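Local coordinates for putative vitamin-B12 independent methionine synthase family protein (Listeria monocytogenes, PDB 1YPX) that probably transfers a methyl group from a methyltetrahydrofolate to homocysteine without cobalamin, in a zinc-dependent reaction, at residues I312-R315 with I316-A319. Residues are numbered along the deposited sequence; the frame is centred on the assembly and turned at random.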
loop_
_atom_site.group_PDB
_atom_site.type_symbol
_atom_site.label_atom_id
_atom_site.label_comp_id
_atom_site.label_asym_id
_atom_site.label_seq_id
_atom_site.Cartn_x
_atom_site.Cartn_y
_atom_site.Cartn_z
ATOM N N ILE A 312 5.987 0.052 -22.804
ATOM C CA ILE A 312 4.897 0.086 -21.822
ATOM C C ILE A 312 3.539 -0.159 -22.491
ATOM O O ILE A 312 2.732 -0.951 -22.002
ATOM C CB ILE A 312 4.853 1.453 -21.089
ATOM C CG1 ILE A 312 6.145 1.666 -20.292
ATOM C CG2 ILE A 312 3.649 1.514 -20.178
ATOM C CD1 ILE A 312 6.398 3.124 -19.893
ATOM N N LYS A 313 3.296 0.525 -23.610
ATOM C CA LYS A 313 2.041 0.377 -24.343
ATOM C C LYS A 313 1.880 -1.062 -24.828
ATOM O O LYS A 313 0.781 -1.617 -24.812
ATOM C CB LYS A 313 2.001 1.333 -25.546
ATOM C CG LYS A 313 1.983 2.831 -25.211
ATOM C CD LYS A 313 2.111 3.673 -26.480
ATOM C CE LYS A 313 1.828 5.150 -26.246
ATOM N NZ LYS A 313 1.705 5.904 -27.543
ATOM N N ALA A 314 2.974 -1.669 -25.271
ATOM C CA ALA A 314 2.913 -3.044 -25.742
ATOM C C ALA A 314 2.595 -3.932 -24.544
ATOM O O ALA A 314 1.665 -4.745 -24.584
ATOM C CB ALA A 314 4.247 -3.456 -26.369
ATOM N N ARG A 315 3.378 -3.750 -23.482
ATOM C CA ARG A 315 3.241 -4.495 -22.235
ATOM C C ARG A 315 1.809 -4.443 -21.696
ATOM O O ARG A 315 1.246 -5.471 -21.293
ATOM C CB ARG A 315 4.224 -3.938 -21.199
ATOM C CG ARG A 315 5.038 -4.993 -20.465
ATOM C CD ARG A 315 6.540 -4.741 -20.618
ATOM N NE ARG A 315 7.204 -5.786 -21.400
ATOM C CZ ARG A 315 7.349 -7.053 -21.005
ATOM N NH1 ARG A 315 6.877 -7.447 -19.826
ATOM N NH2 ARG A 315 7.965 -7.930 -21.793
ATOM N N ILE A 316 1.219 -3.251 -21.677
ATOM C CA ILE A 316 -0.160 -3.110 -21.215
ATOM C C ILE A 316 -1.025 -3.873 -22.219
ATOM O O ILE A 316 -1.819 -4.730 -21.841
ATOM C CB ILE A 316 -0.593 -1.625 -21.170
ATOM C CG1 ILE A 316 0.286 -0.866 -20.176
ATOM C CG2 ILE A 316 -2.053 -1.513 -20.753
ATOM C CD1 ILE A 316 0.287 0.625 -20.392
ATOM N N GLU A 317 -0.847 -3.558 -23.500
ATOM C CA GLU A 317 -1.566 -4.216 -24.583
ATOM C C GLU A 317 -1.592 -5.725 -24.360
ATOM O O GLU A 317 -2.636 -6.362 -24.462
ATOM C CB GLU A 317 -0.887 -3.884 -25.920
ATOM C CG GLU A 317 -1.235 -4.793 -27.119
ATOM C CD GLU A 317 -0.251 -5.958 -27.302
ATOM O OE1 GLU A 317 0.987 -5.718 -27.284
ATOM O OE2 GLU A 317 -0.719 -7.113 -27.479
ATOM N N GLU A 318 -0.438 -6.295 -24.041
ATOM C CA GLU A 318 -0.354 -7.728 -23.812
ATOM C C GLU A 318 -1.286 -8.102 -22.665
ATOM O O GLU A 318 -2.002 -9.097 -22.739
ATOM C CB GLU A 318 1.085 -8.103 -23.465
ATOM C CG GLU A 318 1.377 -9.590 -23.450
ATOM C CD GLU A 318 2.808 -9.862 -23.052
ATOM O OE1 GLU A 318 3.319 -10.975 -23.323
ATOM O OE2 GLU A 318 3.418 -8.946 -22.455
ATOM N N ALA A 319 -1.276 -7.290 -21.609
ATOM C CA ALA A 319 -2.115 -7.532 -20.446
ATOM C C ALA A 319 -3.599 -7.470 -20.806
ATOM O O ALA A 319 -4.406 -8.266 -20.310
ATOM C CB ALA A 319 -1.797 -6.522 -19.361
#
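Ile312 and Ile316 run alongside each other, one turn apart on the amphipathic helix 310-322 that packs outside the TIM-barrel-like sheet. The methyl CD1 of Ile316 rests 3.5 Å from CG2 of Ile312. In Ile316 CG1 stands beside the backbone N, chi1 -62°, and this carries CD1 back along the helix to its neighbour. Four i to i+4 bonds run through two successive turns of the helix. Ile316 N reaches Ile312 O at 2.8 Å with an N-H...O angle of 163°, and Glu317, Glu318 and Ala319 bond in the same way to Lys313, Ala314 and Arg315. Around this frame, both isoleucines lean on Leu298 of strand 293-299, and Ala319 touches Leu296 of strand 293-299; Ile312 touches Tyr356 and Ile316 touches Ile364 of helix 347-364. The outer side carries Lys313, Glu317 and Ala314, with Arg315 and Glu318 partly exposed. Lys313 runs out extended and its NZ forms a salt bridge with Glu309. Arg315, bent at chi2 and chi3, brings its guanidinium group near the straight chain of Glu318 without a salt bridge: NH1 of Arg315 stays 4.6 Å from Glu318 OE2, which sits off the plane of the guanidinium group, so that no N-H points at it.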